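Local coordinates for putative iron-regulated protein A (Parabacteroides distasonis ATCC 8503, PDB 4ECG) that is a calcium-binding, imelysin-like protein, probably of the iron-regulated IrpA group and a putative metalloendopeptidase, at residues E42-D50 with K296-D304. Numbering follows the deposited sequence.
Sequences EVALPTYKD and KNAYFGGRD
Glu42 brushes residues 296-304 with its CB, 3.8 Å from Gly301 O, and its carbonyl O faces Gly302 CA and Arg303 N, while its carboxylate turns away. One residue on, where helix 29-68 has a wider pi-type turn, Val43 presses both methyls against the C-terminal end of helix 284-300. CG2 lies 3.4 Å from Asn297 O and packs on the Gly301-Gly302 backbone; CG1, anti to the backbone N (chi1 -176°), reaches Asn297 CB at 4.0 Å. Gly301, the first residue to leave helical geometry, has positive phi, which favours glycine; beyond it the Arg303 side chain reaches along helix 29-68. Pro46 CB is beside the arginine CD. Thr47 OG1 sits over one face of the Arg303 guanidinium, toward its rim, without a hydrogen bond to it; it donates to Val43 O at 2.7 Å and accepts from a water that Asn297 ND2 also binds, bridging two helices of the imelysin fold. The Thr47 side chain is about 9 Å from that of Glu92, a calcium ligand. Arg303 NH1 donates a nearly straight hydrogen bond (165°) to Asp50 OD2, 2.9 Å long and part of a salt bridge, from above the carboxylate plane; the two planes are 54° apart. Lys54 pairs with Asp50 OD1, and Arg303 NH2 is hydrogen-bonded to Gln90 OE1. With both oxygens facing positive groups, the Asp50 carboxylate is probably kept ionised, and a salt bridge made through NH1 ties the chain leaving helix 284-300 to helix 29-68.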
loop_
_atom_site.group_PDB
_atom_site.type_symbol
_atom_site.label_atom_id
_atom_site.label_comp_id
_atom_site.label_asym_id
_atom_site.label_seq_id
_atom_site.Cartn_x
_atom_site.Cartn_y
_atom_site.Cartn_z
ATOM N N GLU A 42 -13.824 -10.539 4.238
ATOM C CA GLU A 42 -13.811 -9.515 5.278
ATOM C C GLU A 42 -12.564 -8.590 5.264
ATOM O O GLU A 42 -12.578 -7.554 5.960
ATOM C CB GLU A 42 -13.955 -10.196 6.652
ATOM C CG GLU A 42 -15.208 -11.088 6.801
ATOM C CD GLU A 42 -16.531 -10.326 6.613
ATOM O OE1 GLU A 42 -16.663 -9.147 7.059
ATOM O OE2 GLU A 42 -17.491 -10.899 6.037
ATOM N N VAL A 43 -11.483 -8.963 4.539
ATOM C CA VAL A 43 -10.303 -8.085 4.415
ATOM C C VAL A 43 -10.113 -7.565 2.959
ATOM O O VAL A 43 -10.311 -6.391 2.717
ATOM C CB VAL A 43 -9.009 -8.675 5.010
ATOM C CG1 VAL A 43 -7.910 -7.630 4.907
ATOM C CG2 VAL A 43 -9.198 -9.017 6.472
ATOM N N ALA A 44 -9.829 -8.441 1.997
ATOM C CA ALA A 44 -9.563 -8.046 0.596
ATOM C C ALA A 44 -10.735 -7.319 -0.060
ATOM O O ALA A 44 -10.646 -6.124 -0.321
ATOM C CB ALA A 44 -9.164 -9.275 -0.262
ATOM N N LEU A 45 -11.816 -8.044 -0.358
ATOM C CA LEU A 45 -12.909 -7.491 -1.151
ATOM C C LEU A 45 -13.452 -6.184 -0.526
ATOM O O LEU A 45 -13.659 -5.224 -1.242
ATOM C CB LEU A 45 -14.046 -8.515 -1.394
ATOM C CG LEU A 45 -13.899 -9.574 -2.499
ATOM C CD1 LEU A 45 -15.075 -10.561 -2.499
ATOM C CD2 LEU A 45 -13.797 -8.913 -3.861
ATOM N N PRO A 46 -13.657 -6.120 0.804
ATOM C CA PRO A 46 -14.127 -4.822 1.373
ATOM C C PRO A 46 -13.103 -3.683 1.311
ATOM O O PRO A 46 -13.470 -2.565 1.066
ATOM C CB PRO A 46 -14.452 -5.164 2.818
ATOM C CG PRO A 46 -14.666 -6.627 2.839
ATOM C CD PRO A 46 -13.747 -7.199 1.793
ATOM N N THR A 47 -11.819 -3.958 1.465
ATOM C CA THR A 47 -10.815 -2.903 1.352
ATOM C C THR A 47 -10.887 -2.311 -0.057
ATOM O O THR A 47 -10.865 -1.109 -0.249
ATOM C CB THR A 47 -9.404 -3.419 1.664
ATOM O OG1 THR A 47 -9.290 -3.879 3.032
ATOM C CG2 THR A 47 -8.370 -2.359 1.400
ATOM N N TYR A 48 -11.011 -3.170 -1.043
ATOM C CA TYR A 48 -10.992 -2.749 -2.426
ATOM C C TYR A 48 -12.307 -2.067 -2.768
ATOM O O TYR A 48 -12.337 -1.129 -3.521
ATOM C CB TYR A 48 -10.764 -3.972 -3.314
ATOM C CG TYR A 48 -9.343 -4.528 -3.341
ATOM C CD1 TYR A 48 -8.246 -3.704 -3.278
ATOM C CD2 TYR A 48 -9.105 -5.866 -3.508
ATOM C CE1 TYR A 48 -6.937 -4.204 -3.333
ATOM C CE2 TYR A 48 -7.792 -6.385 -3.557
ATOM C CZ TYR A 48 -6.709 -5.541 -3.498
ATOM O OH TYR A 48 -5.411 -6.011 -3.547
ATOM N N LYS A 49 -13.411 -2.540 -2.225
ATOM C CA LYS A 49 -14.711 -1.893 -2.440
ATOM C C LYS A 49 -14.704 -0.478 -1.868
ATOM O O LYS A 49 -15.260 0.432 -2.443
ATOM C CB LYS A 49 -15.832 -2.760 -1.812
ATOM C CG LYS A 49 -17.214 -2.137 -1.604
ATOM C CD LYS A 49 -18.064 -2.073 -2.873
ATOM C CE LYS A 49 -19.546 -1.732 -2.585
ATOM N NZ LYS A 49 -20.296 -2.796 -1.820
ATOM N N ASP A 50 -14.096 -0.311 -0.712
ATOM C CA ASP A 50 -14.022 0.991 -0.049
ATOM C C ASP A 50 -13.130 1.855 -0.924
ATOM O O ASP A 50 -13.407 3.036 -1.119
ATOM C CB ASP A 50 -13.421 0.833 1.363
ATOM C CG ASP A 50 -13.244 2.166 2.146
ATOM O OD1 ASP A 50 -14.155 3.038 2.132
ATOM O OD2 ASP A 50 -12.183 2.308 2.838
ATOM N N LYS A 296 -2.236 -6.084 10.042
ATOM C CA LYS A 296 -3.013 -6.231 11.244
ATOM C C LYS A 296 -4.393 -6.726 10.910
ATOM O O LYS A 296 -4.881 -7.659 11.520
ATOM C CB LYS A 296 -3.077 -4.899 12.002
ATOM C CG LYS A 296 -3.668 -5.006 13.394
ATOM C CD LYS A 296 -3.582 -3.692 14.166
ATOM C CE LYS A 296 -4.213 -3.786 15.533
ATOM N NZ LYS A 296 -4.295 -2.459 16.199
ATOM N N ASN A 297 -4.995 -6.116 9.915
ATOM C CA ASN A 297 -6.299 -6.537 9.400
ATOM C C ASN A 297 -6.252 -7.944 8.929
ATOM O O ASN A 297 -7.175 -8.711 9.199
ATOM C CB ASN A 297 -6.691 -5.634 8.212
ATOM C CG ASN A 297 -7.071 -4.213 8.639
ATOM O OD1 ASN A 297 -7.210 -3.881 9.862
ATOM N ND2 ASN A 297 -7.254 -3.353 7.628
ATOM N N ALA A 298 -5.189 -8.263 8.171
ATOM C CA ALA A 298 -4.976 -9.606 7.620
ATOM C C ALA A 298 -4.876 -10.663 8.727
ATOM O O ALA A 298 -5.409 -11.754 8.557
ATOM C CB ALA A 298 -3.691 -9.678 6.766
ATOM N N TYR A 299 -4.156 -10.350 9.811
ATOM C CA TYR A 299 -3.800 -11.323 10.826
ATOM C C TYR A 299 -5.020 -11.593 11.707
ATOM O O TYR A 299 -5.213 -12.713 12.172
ATOM C CB TYR A 299 -2.635 -10.781 11.694
ATOM C CG TYR A 299 -2.051 -11.738 12.712
ATOM C CD1 TYR A 299 -1.330 -12.830 12.313
ATOM C CD2 TYR A 299 -2.226 -11.547 14.096
ATOM C CE1 TYR A 299 -0.839 -13.723 13.236
ATOM C CE2 TYR A 299 -1.712 -12.437 15.028
ATOM C CZ TYR A 299 -1.006 -13.518 14.579
ATOM O OH TYR A 299 -0.462 -14.447 15.456
ATOM N N PHE A 300 -5.792 -10.539 11.992
ATOM C CA PHE A 300 -6.949 -10.655 12.872
ATOM C C PHE A 300 -8.231 -10.896 12.081
ATOM O O PHE A 300 -9.269 -11.077 12.659
ATOM C CB PHE A 300 -7.088 -9.406 13.792
ATOM C CG PHE A 300 -5.961 -9.251 14.783
ATOM C CD1 PHE A 300 -5.761 -10.179 15.771
ATOM C CD2 PHE A 300 -5.067 -8.211 14.696
ATOM C CE1 PHE A 300 -4.702 -10.058 16.679
ATOM C CE2 PHE A 300 -4.025 -8.065 15.590
ATOM C CZ PHE A 300 -3.837 -9.007 16.582
ATOM N N GLY A 301 -8.174 -10.868 10.760
ATOM C CA GLY A 301 -9.312 -11.329 9.974
ATOM C C GLY A 301 -10.479 -10.385 9.817
ATOM O O GLY A 301 -11.588 -10.831 9.618
ATOM N N GLY A 302 -10.224 -9.082 9.877
ATOM C CA GLY A 302 -11.232 -8.068 9.535
ATOM C C GLY A 302 -10.616 -6.672 9.484
ATOM O O GLY A 302 -9.565 -6.439 10.063
ATOM N N ARG A 303 -11.224 -5.738 8.776
ATOM C CA ARG A 303 -10.715 -4.343 8.839
ATOM C C ARG A 303 -10.816 -3.740 10.267
ATOM O O ARG A 303 -11.834 -3.883 10.952
ATOM C CB ARG A 303 -11.454 -3.453 7.869
ATOM C CG ARG A 303 -11.487 -3.936 6.430
ATOM C CD ARG A 303 -11.960 -2.784 5.564
ATOM N NE ARG A 303 -10.920 -1.734 5.526
ATOM C CZ ARG A 303 -10.951 -0.618 4.795
ATOM N NH1 ARG A 303 -11.957 -0.360 4.004
ATOM N NH2 ARG A 303 -9.956 0.246 4.851
ATOM N N ASP A 304 -9.728 -3.127 10.727
ATOM C CA ASP A 304 -9.703 -2.428 12.010
ATOM C C ASP A 304 -9.915 -3.378 13.210
ATOM O O ASP A 304 -10.130 -2.927 14.316
ATOM C CB ASP A 304 -10.733 -1.271 12.033
ATOM C CG ASP A 304 -10.302 -0.037 11.147
ATOM O OD1 ASP A 304 -9.079 0.136 10.845
ATOM O OD2 ASP A 304 -11.197 0.787 10.790
HETATM O O HOH W 1 -7.325 -3.680 4.791
#